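Local structure of IroE-like serine hydrolase (Shewanella oneidensis, 3GFF) at residues Lys15-Arg20 and Leu118-Lys123; Ser60-Leu65 and Pro71-Val76; Leu96-Gly101 and Pro106-Thr111. The protein probably hydrolyses ester bonds, as a serine hydrolase of the esterase D family with an alpha/beta-hydrolase fold. One frame throughout, in Å; residues are numbered along the deposited sequence.

Contact 1 of 3, residues Lys15-Arg20 and Leu118-Lys123; sequences KRLESR and LDFIEK
Phe120 reaches from helix 114-132 to Leu17 and Ser19 on strand 12-19. The contact belongs to the alpha/beta-hydrolase fold: a helix packs on the outermost strand at one end of the central mixed sheet. Strand 12-19 is outermost in the sheet of this chain and pairs with strand 24-31, through backbone bonds of Lys15 with Tyr28 and Leu17 with Arg26.

The apolar part is small. Leu17 and Ser19 both point their CB toward the helix, as alternate residues of a strand do, while Glu18 between them points away. Leu17 CD1 lies 4.3 Å from Phe120 CE1, a loose van der Waals approach. CG of Phe120 is roughly anti to the backbone nitrogen (chi1 150°), which swings the ring out from the helix toward the strand. Leu125 of the same helix touches both Leu17 and Phe120.

No hydrogen bond joins the two segments directly. The polar link comes just beyond them: Ser19 OG bonds to Glu124 OE1 of the same helix and to Leu22 N of the turn after the strand. The buried hydroxyl is thus satisfied. On the helix, Asp119 and Glu122 both form salt bridges with Arg159, tying it to the loop after helix 146-156. At the strand end, Ser19 OG itself comes obliquely to 3.8 Å from Phe120 CD1.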
ATOM      1  N   LYS A  15     -14.325 -14.383 -13.629  1.00 29.30           N
ATOM      2  CA  LYS A  15     -15.685 -14.413 -14.125  1.00 29.25           C
ATOM      3  C   LYS A  15     -15.919 -13.820 -15.514  1.00 29.04           C
ATOM      4  O   LYS A  15     -15.119 -13.024 -16.006  1.00 27.26           O
ATOM      5  CB  LYS A  15     -16.542 -13.630 -13.129  1.00 30.36           C
ATOM      6  CG  LYS A  15     -17.582 -14.416 -12.383  1.00 32.47           C
ATOM      7  CD  LYS A  15     -17.102 -15.511 -11.488  1.00 33.07           C
ATOM      8  CE  LYS A  15     -18.285 -16.410 -11.204  1.00 34.29           C
ATOM      9  NZ  LYS A  15     -18.768 -17.056 -12.485  1.00 35.21           N
ATOM     10  N   ARG A  16     -17.049 -14.203 -16.116  1.00 29.15           N
ATOM     11  CA  ARG A  16     -17.501 -13.663 -17.405  1.00 30.80           C
ATOM     12  C   ARG A  16     -19.004 -13.422 -17.430  1.00 30.22           C
ATOM     13  O   ARG A  16     -19.798 -14.215 -16.899  1.00 29.70           O
ATOM     14  CB  ARG A  16     -17.176 -14.595 -18.575  1.00 33.22           C
ATOM     15  CG  ARG A  16     -15.765 -14.473 -19.034  1.00 35.96           C
ATOM     16  CD  ARG A  16     -15.280 -15.731 -19.694  1.00 38.30           C
ATOM     17  NE  ARG A  16     -13.820 -15.736 -19.672  1.00 39.98           N
ATOM     18  CZ  ARG A  16     -13.025 -15.591 -20.732  1.00 41.16           C
ATOM     19  NH1 ARG A  16     -13.541 -15.489 -21.965  1.00 41.92           N
ATOM     20  NH2 ARG A  16     -11.690 -15.599 -20.557  1.00 40.59           N
ATOM     21  N   LEU A  17     -19.378 -12.340 -18.100  1.00 28.60           N
ATOM     22  CA  LEU A  17     -20.761 -11.983 -18.287  1.00 27.97           C
ATOM     23  C   LEU A  17     -20.961 -11.519 -19.738  1.00 27.54           C
ATOM     24  O   LEU A  17     -20.213 -10.653 -20.245  1.00 27.97           O
ATOM     25  CB  LEU A  17     -21.072 -10.853 -17.297  1.00 27.82           C
ATOM     26  CG  LEU A  17     -22.489 -10.375 -17.047  1.00 28.15           C
ATOM     27  CD1 LEU A  17     -22.514  -9.457 -15.841  1.00 27.81           C
ATOM     28  CD2 LEU A  17     -23.008  -9.663 -18.272  1.00 29.86           C
ATOM     29  N   GLU A  18     -21.958 -12.078 -20.406  1.00 27.60           N
ATOM     30  CA  GLU A  18     -22.301 -11.634 -21.759  1.00 27.92           C
ATOM     31  C   GLU A  18     -23.113 -10.362 -21.598  1.00 26.61           C
ATOM     32  O   GLU A  18     -24.218 -10.424 -21.102  1.00 28.31           O
ATOM     33  CB  GLU A  18     -23.109 -12.683 -22.524  1.00 28.17           C
ATOM     34  CG  GLU A  18     -22.344 -13.946 -22.872  1.00 29.70           C
ATOM     35  CD  GLU A  18     -21.019 -13.678 -23.605  1.00 31.35           C
ATOM     36  OE1 GLU A  18     -21.036 -13.331 -24.823  1.00 32.57           O
ATOM     37  OE2 GLU A  18     -19.955 -13.840 -22.962  1.00 31.43           O
ATOM     38  N   SER A  19     -22.558  -9.207 -21.982  1.00 25.13           N
ATOM     39  CA  SER A  19     -23.285  -7.945 -21.877  1.00 23.92           C
ATOM     40  C   SER A  19     -24.163  -7.775 -23.087  1.00 23.59           C
ATOM     41  O   SER A  19     -23.666  -7.621 -24.185  1.00 24.54           O
ATOM     42  CB  SER A  19     -22.362  -6.724 -21.776  1.00 24.65           C
ATOM     43  OG  SER A  19     -23.126  -5.525 -21.741  1.00 22.81           O
ATOM     44  N   ARG A  20     -25.474  -7.845 -22.871  1.00 22.54           N
ATOM     45  CA  ARG A  20     -26.464  -7.568 -23.912  1.00 23.38           C
ATOM     46  C   ARG A  20     -26.435  -6.074 -24.290  1.00 23.45           C
ATOM     47  O   ARG A  20     -26.593  -5.725 -25.452  1.00 22.96           O
ATOM     48  CB  ARG A  20     -27.825  -7.898 -23.344  1.00 23.63           C
ATOM     49  CG  ARG A  20     -27.893  -9.303 -22.751  1.00 24.51           C
ATOM     50  CD  ARG A  20     -28.731 -10.161 -23.497  1.00 24.22           C
ATOM     51  NE  ARG A  20     -30.068  -9.625 -23.393  1.00 25.06           N
ATOM     52  CZ  ARG A  20     -31.093 -10.065 -24.100  1.00 26.62           C
ATOM     53  NH1 ARG A  20     -30.955 -11.096 -24.955  1.00 27.11           N
ATOM     54  NH2 ARG A  20     -32.266  -9.479 -23.951  1.00 26.02           N
ATOM     55  N   LEU A 118     -21.957   2.455 -17.238  1.00 21.64           N
ATOM     56  CA  LEU A 118     -22.603   2.498 -15.929  1.00 22.09           C
ATOM     57  C   LEU A 118     -23.909   1.681 -15.973  1.00 22.89           C
ATOM     58  O   LEU A 118     -24.258   0.976 -15.018  1.00 23.21           O
ATOM     59  CB  LEU A 118     -22.873   3.941 -15.477  1.00 22.89           C
ATOM     60  CG  LEU A 118     -21.641   4.658 -14.912  1.00 24.21           C
ATOM     61  CD1 LEU A 118     -21.807   6.195 -14.948  1.00 23.20           C
ATOM     62  CD2 LEU A 118     -21.336   4.092 -13.478  1.00 22.39           C
ATOM     63  N   ASP A 119     -24.644   1.784 -17.076  1.00 24.21           N
ATOM     64  CA  ASP A 119     -25.872   0.990 -17.237  1.00 23.65           C
ATOM     65  C   ASP A 119     -25.531  -0.491 -17.192  1.00 24.64           C
ATOM     66  O   ASP A 119     -26.261  -1.302 -16.598  1.00 27.82           O
ATOM     67  CB  ASP A 119     -26.560   1.317 -18.544  1.00 24.32           C
ATOM     68  CG  ASP A 119     -27.205   2.694 -18.542  1.00 24.10           C
ATOM     69  OD1 ASP A 119     -27.410   3.311 -17.477  1.00 22.59           O
ATOM     70  OD2 ASP A 119     -27.490   3.163 -19.628  1.00 24.69           O
ATOM     71  N   PHE A 120     -24.427  -0.859 -17.835  1.00 24.74           N
ATOM     72  CA  PHE A 120     -23.904  -2.240 -17.780  1.00 22.56           C
ATOM     73  C   PHE A 120     -23.704  -2.723 -16.335  1.00 21.28           C
ATOM     74  O   PHE A 120     -24.054  -3.845 -15.988  1.00 20.29           O
ATOM     75  CB  PHE A 120     -22.611  -2.385 -18.595  1.00 21.81           C
ATOM     76  CG  PHE A 120     -21.653  -3.454 -18.046  1.00 21.41           C
ATOM     77  CD1 PHE A 120     -21.942  -4.812 -18.156  1.00 21.43           C
ATOM     78  CD2 PHE A 120     -20.445  -3.081 -17.425  1.00 21.96           C
ATOM     79  CE1 PHE A 120     -21.059  -5.796 -17.652  1.00 21.30           C
ATOM     80  CE2 PHE A 120     -19.562  -4.069 -16.877  1.00 20.89           C
ATOM     81  CZ  PHE A 120     -19.891  -5.421 -17.001  1.00 21.63           C
ATOM     82  N   ILE A 121     -23.150  -1.860 -15.500  1.00 23.23           N
ATOM     83  CA  ILE A 121     -22.914  -2.187 -14.097  1.00 23.75           C
ATOM     84  C   ILE A 121     -24.248  -2.370 -13.361  1.00 23.17           C
ATOM     85  O   ILE A 121     -24.458  -3.380 -12.702  1.00 23.27           O
ATOM     86  CB  ILE A 121     -22.020  -1.129 -13.395  1.00 24.52           C
ATOM     87  CG1 ILE A 121     -20.607  -1.143 -13.995  1.00 24.61           C
ATOM     88  CG2 ILE A 121     -21.995  -1.354 -11.834  1.00 23.50           C
ATOM     89  CD1 ILE A 121     -19.710  -0.016 -13.507  1.00 24.47           C
ATOM     90  N   GLU A 122     -25.165  -1.421 -13.517  1.00 22.31           N
ATOM     91  CA  GLU A 122     -26.430  -1.481 -12.791  1.00 22.28           C
ATOM     92  C   GLU A 122     -27.431  -2.472 -13.286  1.00 22.74           C
ATOM     93  O   GLU A 122     -28.182  -3.032 -12.481  1.00 23.15           O
ATOM     94  CB  GLU A 122     -27.099  -0.097 -12.745  1.00 21.24           C
ATOM     95  CG  GLU A 122     -26.289   0.897 -11.936  1.00 20.71           C
ATOM     96  CD  GLU A 122     -27.039   2.147 -11.586  1.00 21.05           C
ATOM     97  OE1 GLU A 122     -27.187   3.050 -12.429  1.00 20.52           O
ATOM     98  OE2 GLU A 122     -27.432   2.259 -10.423  1.00 21.98           O
ATOM     99  N   LYS A 123     -27.471  -2.660 -14.606  1.00 22.26           N
ATOM    100  CA  LYS A 123     -28.487  -3.489 -15.208  1.00 22.99           C
ATOM    101  C   LYS A 123     -28.032  -4.934 -15.393  1.00 21.56           C
ATOM    102  O   LYS A 123     -28.858  -5.819 -15.378  1.00 18.28           O
ATOM    103  CB  LYS A 123     -28.978  -2.875 -16.527  1.00 23.71           C
ATOM    104  CG  LYS A 123     -29.577  -1.476 -16.372  1.00 23.80           C
ATOM    105  CD  LYS A 123     -30.915  -1.487 -15.644  1.00 24.35           C
ATOM    106  CE  LYS A 123     -31.631  -0.093 -15.733  1.00 24.67           C
ATOM    107  NZ  LYS A 123     -32.981  -0.075 -15.054  1.00 22.41           N
TER

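Contact 2 of 3, residues Ser60-Leu65 and Pro71-Val76; sequences SLLQFL and PQIPKV
Ile73 and Leu65 meet through two different first torsions. In Ile73, CG1 sits between the backbone nitrogen and the carbonyl carbon (chi1 64°), and the CG1-CD1 arm lies against Leu62 and Leu65 of helix 51-65. In Leu65, CG is anti to the carbonyl carbon (chi1 -74°), beside the backbone nitrogen. This puts CD1 4.2 Å from Ile73 CD1, while CB meets the arm directly. Ile73 CG1 and CD1 each come within 3.7 Å of Leu65 CB. Ile73 CD1 also touches Leu62 CD2 at 3.8 Å, and it lies as close to Leu62 O. Leu62 and Leu65 in turn both pack on Ile259 of helix 250-263. With an alanine in place of Ile73 the CG1-CD1 arm is gone, which is likely to open a gap beside Leu65 CB and leave Leu62 CD2 without its partner in the loop.

The backbone makes the polar part. Leu65 O accepts bonds from two consecutive amides. Gln72 N lies 2.8 Å from Leu65 O, nearly in line with the carbonyl bond at 169°. Ile73 N is 3.0 Å from Leu65 O and comes from above the carbonyl plane. Gln72 CB rests 3.4 Å from Leu65 O, while the amide end of Gln72 leads away, to Met70 O and Arg260. Phe64 stacks its ring on His57 of the second subunit, so the helix end borders the dimer interface. The whole is a helix-to-strand connection of an alpha/beta fold, in which the chain leaves helix 51-65, folds back against Leu62 and Leu65 and enters strand 77-81 of the central sheet.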
ATOM      1  N   SER A  60      -4.898  -6.620  -2.764  1.00 21.64           N
ATOM      2  CA  SER A  60      -3.991  -7.036  -1.662  1.00 22.76           C
ATOM      3  C   SER A  60      -3.972  -6.000  -0.505  1.00 21.77           C
ATOM      4  O   SER A  60      -3.873  -6.357   0.673  1.00 20.52           O
ATOM      5  CB  SER A  60      -2.570  -7.365  -2.139  1.00 25.16           C
ATOM      6  OG  SER A  60      -1.911  -6.271  -2.746  1.00 27.55           O
ATOM      7  N   LEU A  61      -4.075  -4.718  -0.847  1.00 21.63           N
ATOM      8  CA  LEU A  61      -4.112  -3.680   0.165  1.00 21.83           C
ATOM      9  C   LEU A  61      -5.434  -3.817   0.935  1.00 22.30           C
ATOM     10  O   LEU A  61      -5.443  -3.901   2.159  1.00 22.32           O
ATOM     11  CB  LEU A  61      -3.918  -2.300  -0.479  1.00 22.23           C
ATOM     12  CG  LEU A  61      -4.156  -1.091   0.426  1.00 22.49           C
ATOM     13  CD1 LEU A  61      -3.187  -1.179   1.642  1.00 23.02           C
ATOM     14  CD2 LEU A  61      -4.065   0.240  -0.348  1.00 20.72           C
ATOM     15  N   LEU A  62      -6.546  -3.889   0.215  1.00 22.23           N
ATOM     16  CA  LEU A  62      -7.861  -4.018   0.861  1.00 22.16           C
ATOM     17  C   LEU A  62      -7.985  -5.210   1.828  1.00 22.22           C
ATOM     18  O   LEU A  62      -8.484  -5.058   2.954  1.00 21.15           O
ATOM     19  CB  LEU A  62      -8.986  -4.009  -0.175  1.00 21.20           C
ATOM     20  CG  LEU A  62      -9.207  -2.665  -0.863  1.00 21.89           C
ATOM     21  CD1 LEU A  62     -10.112  -2.844  -2.039  1.00 20.90           C
ATOM     22  CD2 LEU A  62      -9.781  -1.637   0.083  1.00 21.05           C
ATOM     23  N   GLN A  63      -7.550  -6.385   1.390  1.00 23.75           N
ATOM     24  CA  GLN A  63      -7.534  -7.570   2.237  1.00 22.88           C
ATOM     25  C   GLN A  63      -6.558  -7.373   3.400  1.00 21.30           C
ATOM     26  O   GLN A  63      -6.825  -7.815   4.484  1.00 19.96           O
ATOM     27  CB  GLN A  63      -7.132  -8.793   1.419  1.00 26.20           C
ATOM     28  CG  GLN A  63      -8.205  -9.268   0.412  1.00 28.81           C
ATOM     29  CD  GLN A  63      -9.237 -10.252   0.998  1.00 31.75           C
ATOM     30  OE1 GLN A  63      -8.918 -11.087   1.876  1.00 35.05           O
ATOM     31  NE2 GLN A  63     -10.474 -10.194   0.484  1.00 32.90           N
ATOM     32  N   PHE A  64      -5.412  -6.735   3.171  1.00 19.87           N
ATOM     33  CA  PHE A  64      -4.450  -6.477   4.249  1.00 18.68           C
ATOM     34  C   PHE A  64      -5.076  -5.562   5.318  1.00 18.36           C
ATOM     35  O   PHE A  64      -5.039  -5.862   6.492  1.00 16.70           O
ATOM     36  CB  PHE A  64      -3.131  -5.866   3.726  1.00 17.91           C
ATOM     37  CG  PHE A  64      -2.175  -5.445   4.830  1.00 17.12           C
ATOM     38  CD1 PHE A  64      -1.261  -6.332   5.362  1.00 17.02           C
ATOM     39  CD2 PHE A  64      -2.216  -4.140   5.329  1.00 17.57           C
ATOM     40  CE1 PHE A  64      -0.411  -5.950   6.359  1.00 16.83           C
ATOM     41  CE2 PHE A  64      -1.379  -3.749   6.337  1.00 16.73           C
ATOM     42  CZ  PHE A  64      -0.464  -4.661   6.852  1.00 17.50           C
ATOM     43  N   LEU A  65      -5.687  -4.471   4.893  1.00 20.65           N
ATOM     44  CA  LEU A  65      -6.307  -3.527   5.830  1.00 22.00           C
ATOM     45  C   LEU A  65      -7.448  -4.108   6.683  1.00 24.08           C
ATOM     46  O   LEU A  65      -7.821  -3.496   7.682  1.00 24.86           O
ATOM     47  CB  LEU A  65      -6.805  -2.288   5.082  1.00 20.48           C
ATOM     48  CG  LEU A  65      -5.784  -1.257   4.579  1.00 20.50           C
ATOM     49  CD1 LEU A  65      -6.447  -0.232   3.729  1.00 20.08           C
ATOM     50  CD2 LEU A  65      -5.148  -0.587   5.743  1.00 20.68           C
ATOM     51  N   PRO A  71      -8.659  -5.029  12.761  1.00 28.24           N
ATOM     52  CA  PRO A  71      -8.752  -4.640  11.363  1.00 27.75           C
ATOM     53  C   PRO A  71      -9.042  -3.143  11.208  1.00 27.49           C
ATOM     54  O   PRO A  71      -9.786  -2.571  11.998  1.00 27.11           O
ATOM     55  CB  PRO A  71      -9.885  -5.522  10.820  1.00 28.31           C
ATOM     56  CG  PRO A  71     -10.658  -5.968  12.004  1.00 28.15           C
ATOM     57  CD  PRO A  71      -9.695  -6.009  13.139  1.00 27.95           C
ATOM     58  N   GLN A  72      -8.429  -2.529  10.203  1.00 26.51           N
ATOM     59  CA  GLN A  72      -8.529  -1.108   9.978  1.00 26.27           C
ATOM     60  C   GLN A  72      -9.758  -0.776   9.159  1.00 26.11           C
ATOM     61  O   GLN A  72     -10.298   0.332   9.257  1.00 27.27           O
ATOM     62  CB  GLN A  72      -7.251  -0.606   9.301  1.00 26.63           C
ATOM     63  CG  GLN A  72      -5.999  -0.895  10.138  1.00 27.26           C
ATOM     64  CD  GLN A  72      -6.011  -0.177  11.477  1.00 27.70           C
ATOM     65  OE1 GLN A  72      -6.013   1.053  11.531  1.00 28.04           O
ATOM     66  NE2 GLN A  72      -5.996  -0.938  12.558  1.00 27.64           N
ATOM     67  N   ILE A  73     -10.187  -1.707   8.313  1.00 24.61           N
ATOM     68  CA  ILE A  73     -11.418  -1.500   7.589  1.00 24.10           C
ATOM     69  C   ILE A  73     -12.194  -2.798   7.743  1.00 24.69           C
ATOM     70  O   ILE A  73     -11.616  -3.800   8.146  1.00 26.79           O
ATOM     71  CB  ILE A  73     -11.177  -1.082   6.126  1.00 23.66           C
ATOM     72  CG1 ILE A  73     -10.476  -2.185   5.326  1.00 23.79           C
ATOM     73  CG2 ILE A  73     -10.375   0.226   6.049  1.00 23.16           C
ATOM     74  CD1 ILE A  73     -10.279  -1.839   3.850  1.00 22.82           C
ATOM     75  N   PRO A  74     -13.510  -2.787   7.470  1.00 24.72           N
ATOM     76  CA  PRO A  74     -14.243  -4.040   7.551  1.00 23.88           C
ATOM     77  C   PRO A  74     -13.974  -4.946   6.343  1.00 25.24           C
ATOM     78  O   PRO A  74     -13.329  -4.537   5.358  1.00 25.00           O
ATOM     79  CB  PRO A  74     -15.708  -3.595   7.611  1.00 24.99           C
ATOM     80  CG  PRO A  74     -15.757  -2.256   7.048  1.00 24.46           C
ATOM     81  CD  PRO A  74     -14.375  -1.659   7.094  1.00 24.51           C
ATOM     82  N   LYS A  75     -14.461  -6.173   6.430  1.00 24.76           N
ATOM     83  CA  LYS A  75     -14.345  -7.119   5.327  1.00 25.02           C
ATOM     84  C   LYS A  75     -15.240  -6.680   4.158  1.00 22.72           C
ATOM     85  O   LYS A  75     -16.319  -6.206   4.370  1.00 22.45           O
ATOM     86  CB  LYS A  75     -14.748  -8.512   5.814  1.00 25.56           C
ATOM     87  CG  LYS A  75     -13.842  -9.105   6.923  1.00 26.33           C
ATOM     88  CD  LYS A  75     -12.525  -9.497   6.369  1.00 27.62           C
ATOM     89  CE  LYS A  75     -11.661 -10.319   7.353  1.00 27.94           C
ATOM     90  NZ  LYS A  75     -11.221  -9.555   8.547  1.00 29.30           N
ATOM     91  N   VAL A  76     -14.775  -6.808   2.922  1.00 21.91           N
ATOM     92  CA  VAL A  76     -15.581  -6.460   1.746  1.00 21.01           C
ATOM     93  C   VAL A  76     -15.435  -7.523   0.651  1.00 21.39           C
ATOM     94  O   VAL A  76     -14.521  -8.335   0.702  1.00 20.87           O
ATOM     95  CB  VAL A  76     -15.145  -5.128   1.133  1.00 20.13           C
ATOM     96  CG1 VAL A  76     -15.254  -3.981   2.184  1.00 19.43           C
ATOM     97  CG2 VAL A  76     -13.704  -5.231   0.580  1.00 20.62           C
TER

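Contact 3 of 3, residues Leu96-Gly101 and Pro106-Thr111; sequences LVLPSG and PQYQHT
Tyr108 runs alongside the backbone of Leu96 and Val97 and ends at Leu98. Its CB points toward the 96-101 segment and lies 3.9 Å from Leu96 CA. The ring then follows the chain. CD2 is 3.9 Å from Leu96 C, and the nitrogen of Val97 is almost as near. One atom further out, CE2 comes to 3.7 Å from Val97 O. Tyr108 OH ends 3.5 Å from Leu98 CD2, a van der Waals contact; the same methyl also packs against Tyr108 CZ. The two side chains cross at about a right angle. One residue is met after another because CG of Tyr108 lies on the backbone-nitrogen side (chi1 -90°), which lays the ring along the irregular backbone of Leu96 and Val97. No hydrogen bond joins the two segments. Tyr108 is buried, and it also touches Trp173 and Met87.

A second, more exposed contact lies beside it. Leu96 points its CB away, but its CD2 curls back to 3.5 Å from Gln109 CA, over the backbone of the short 3-10 turn. Gln109 CB is also near this methyl. The CG of Gln109 lies over one ring face of His110, 3.4 Å above the plane.

A type I beta turn runs from Leu98 to Gly101, and the positive phi of Gly101 suits a glycine. A backbone bond between Leu96 and Gly104 helps close the loop. The arrangement is an irregular surface loop, folded against the buried Tyr108, in the long connection between helix 86-89 and helix 114-132 of this alpha/beta-hydrolase fold.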
ATOM      1  N   LEU A  96     -13.081  14.480 -30.084  1.00 21.47           N
ATOM      2  CA  LEU A  96     -11.963  13.928 -30.848  1.00 20.26           C
ATOM      3  C   LEU A  96     -10.661  14.659 -30.528  1.00 21.29           C
ATOM      4  O   LEU A  96      -9.633  14.326 -31.113  1.00 22.90           O
ATOM      5  CB  LEU A  96     -12.235  14.078 -32.344  1.00 20.14           C
ATOM      6  CG  LEU A  96     -13.467  13.351 -32.899  1.00 19.54           C
ATOM      7  CD1 LEU A  96     -13.794  13.789 -34.320  1.00 17.89           C
ATOM      8  CD2 LEU A  96     -13.298  11.818 -32.771  1.00 18.81           C
ATOM      9  N   VAL A  97     -10.684  15.620 -29.600  1.00 19.78           N
ATOM     10  CA  VAL A  97      -9.522  16.446 -29.337  1.00 20.37           C
ATOM     11  C   VAL A  97      -9.081  16.492 -27.872  1.00 20.82           C
ATOM     12  O   VAL A  97      -9.856  16.217 -26.968  1.00 18.96           O
ATOM     13  CB  VAL A  97      -9.720  17.946 -29.824  1.00 20.41           C
ATOM     14  CG1 VAL A  97      -9.882  18.051 -31.362  1.00 20.37           C
ATOM     15  CG2 VAL A  97     -10.904  18.626 -29.101  1.00 20.28           C
ATOM     16  N   LEU A  98      -7.796  16.811 -27.685  1.00 21.44           N
ATOM     17  CA  LEU A  98      -7.205  17.045 -26.373  1.00 23.24           C
ATOM     18  C   LEU A  98      -7.573  18.499 -26.009  1.00 22.48           C
ATOM     19  O   LEU A  98      -8.039  19.225 -26.858  1.00 21.60           O
ATOM     20  CB  LEU A  98      -5.677  16.885 -26.433  1.00 23.71           C
ATOM     21  CG  LEU A  98      -5.109  15.486 -26.687  1.00 25.18           C
ATOM     22  CD1 LEU A  98      -3.766  15.526 -27.394  1.00 24.83           C
ATOM     23  CD2 LEU A  98      -5.033  14.686 -25.355  1.00 26.78           C
ATOM     24  N   PRO A  99      -7.365  18.923 -24.742  1.00 23.42           N
ATOM     25  CA  PRO A  99      -7.681  20.298 -24.310  1.00 22.69           C
ATOM     26  C   PRO A  99      -7.004  21.390 -25.125  1.00 23.05           C
ATOM     27  O   PRO A  99      -7.505  22.525 -25.202  1.00 23.15           O
ATOM     28  CB  PRO A  99      -7.165  20.328 -22.869  1.00 23.55           C
ATOM     29  CG  PRO A  99      -7.228  18.930 -22.417  1.00 23.05           C
ATOM     30  CD  PRO A  99      -6.852  18.111 -23.619  1.00 22.35           C
ATOM     31  N   SER A 100      -5.870  21.040 -25.727  1.00 23.05           N
ATOM     32  CA  SER A 100      -5.108  21.948 -26.583  1.00 22.72           C
ATOM     33  C   SER A 100      -5.799  22.230 -27.893  1.00 22.76           C
ATOM     34  O   SER A 100      -5.436  23.215 -28.549  1.00 23.04           O
ATOM     35  CB  SER A 100      -3.766  21.312 -26.928  1.00 22.91           C
ATOM     36  OG  SER A 100      -3.973  20.030 -27.488  1.00 21.96           O
ATOM     37  N   GLY A 101      -6.760  21.373 -28.285  1.00 19.68           N
ATOM     38  CA  GLY A 101      -7.433  21.489 -29.590  1.00 19.94           C
ATOM     39  C   GLY A 101      -6.856  20.522 -30.626  1.00 19.94           C
ATOM     40  O   GLY A 101      -7.410  20.341 -31.691  1.00 19.07           O
ATOM     41  N   PRO A 106      -6.620   7.802 -32.459  1.00 21.67           N
ATOM     42  CA  PRO A 106      -7.847   7.353 -33.115  1.00 22.04           C
ATOM     43  C   PRO A 106      -8.953   6.744 -32.228  1.00 22.65           C
ATOM     44  O   PRO A 106     -10.102   6.680 -32.661  1.00 23.53           O
ATOM     45  CB  PRO A 106      -7.341   6.331 -34.151  1.00 22.81           C
ATOM     46  CG  PRO A 106      -5.922   6.773 -34.429  1.00 22.65           C
ATOM     47  CD  PRO A 106      -5.422   7.198 -33.069  1.00 21.90           C
ATOM     48  N   GLN A 107      -8.640   6.311 -31.013  1.00 23.31           N
ATOM     49  CA  GLN A 107      -9.663   5.758 -30.147  1.00 24.30           C
ATOM     50  C   GLN A 107     -10.555   6.832 -29.448  1.00 24.21           C
ATOM     51  O   GLN A 107     -11.523   6.510 -28.719  1.00 22.76           O
ATOM     52  CB  GLN A 107      -9.049   4.698 -29.233  1.00 26.60           C
ATOM     53  CG  GLN A 107      -8.724   3.358 -30.053  1.00 27.39           C
ATOM     54  CD  GLN A 107      -7.640   3.500 -31.160  1.00 28.21           C
ATOM     55  OE1 GLN A 107      -7.945   3.416 -32.348  1.00 29.37           O
ATOM     56  NE2 GLN A 107      -6.373   3.713 -30.761  1.00 28.95           N
ATOM     57  N   TYR A 108     -10.263   8.103 -29.733  1.00 23.00           N
ATOM     58  CA  TYR A 108     -11.117   9.216 -29.294  1.00 22.06           C
ATOM     59  C   TYR A 108     -12.485   9.202 -29.973  1.00 21.77           C
ATOM     60  O   TYR A 108     -13.469   9.737 -29.413  1.00 21.46           O
ATOM     61  CB  TYR A 108     -10.430  10.561 -29.518  1.00 22.64           C
ATOM     62  CG  TYR A 108      -9.612  10.989 -28.332  1.00 22.69           C
ATOM     63  CD1 TYR A 108      -8.563  10.217 -27.871  1.00 22.44           C
ATOM     64  CD2 TYR A 108      -9.896  12.165 -27.673  1.00 23.28           C
ATOM     65  CE1 TYR A 108      -7.821  10.601 -26.762  1.00 23.68           C
ATOM     66  CE2 TYR A 108      -9.155  12.577 -26.585  1.00 24.21           C
ATOM     67  CZ  TYR A 108      -8.116  11.790 -26.127  1.00 24.03           C
ATOM     68  OH  TYR A 108      -7.422  12.208 -25.019  1.00 23.99           O
ATOM     69  N   GLN A 109     -12.547   8.578 -31.154  1.00 20.07           N
ATOM     70  CA  GLN A 109     -13.781   8.456 -31.930  1.00 21.69           C
ATOM     71  C   GLN A 109     -14.845   7.708 -31.164  1.00 21.12           C
ATOM     72  O   GLN A 109     -16.002   7.862 -31.460  1.00 21.84           O
ATOM     73  CB  GLN A 109     -13.542   7.726 -33.270  1.00 21.87           C
ATOM     74  CG  GLN A 109     -13.227   6.230 -33.120  1.00 21.85           C
ATOM     75  CD  GLN A 109     -12.579   5.618 -34.366  1.00 22.93           C
ATOM     76  OE1 GLN A 109     -13.215   5.496 -35.428  1.00 22.55           O
ATOM     77  NE2 GLN A 109     -11.308   5.180 -34.218  1.00 21.58           N
ATOM     78  N   HIS A 110     -14.452   6.876 -30.206  1.00 21.09           N
ATOM     79  CA  HIS A 110     -15.443   6.094 -29.443  1.00 21.30           C
ATOM     80  C   HIS A 110     -15.868   6.734 -28.156  1.00 20.21           C
ATOM     81  O   HIS A 110     -16.698   6.171 -27.452  1.00 20.15           O
ATOM     82  CB  HIS A 110     -14.894   4.693 -29.134  1.00 20.42           C
ATOM     83  CG  HIS A 110     -14.432   3.959 -30.343  1.00 19.29           C
ATOM     84  ND1 HIS A 110     -13.101   3.818 -30.662  1.00 20.09           N
ATOM     85  CD2 HIS A 110     -15.124   3.344 -31.323  1.00 19.91           C
ATOM     86  CE1 HIS A 110     -12.990   3.121 -31.774  1.00 19.98           C
ATOM     87  NE2 HIS A 110     -14.207   2.838 -32.210  1.00 20.92           N
ATOM     88  N   THR A 111     -15.290   7.883 -27.831  1.00 19.30           N
ATOM     89  CA  THR A 111     -15.617   8.536 -26.565  1.00 20.76           C
ATOM     90  C   THR A 111     -17.105   8.849 -26.385  1.00 21.75           C
ATOM     91  O   THR A 111     -17.859   9.015 -27.368  1.00 22.34           O
ATOM     92  CB  THR A 111     -14.774   9.797 -26.337  1.00 20.50           C
ATOM     93  OG1 THR A 111     -14.872  10.646 -27.485  1.00 19.68           O
ATOM     94  CG2 THR A 111     -13.288   9.439 -26.116  1.00 19.61           C
TER

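From the N terminus, strand 12-19 forms the first half of contact 1. Its partner comes 98 residues later, on helix 114-132, so contact 1 closes a long loop that encloses both others. Contact 2 closes first, a short loop linking the end of helix 51-65 to the approach of strand 77-81. Contact 3 follows in series, within the connection that leads into helix 114-132. Neither crosses the other. Contacts 2 and 3 lie on opposite sides of the chain's centre, with their own centres about 38 Å apart. Contact 1 ties the sheet edge to a helix, contact 2 a helix to its following loop, and contact 3 two parts of one surface loop.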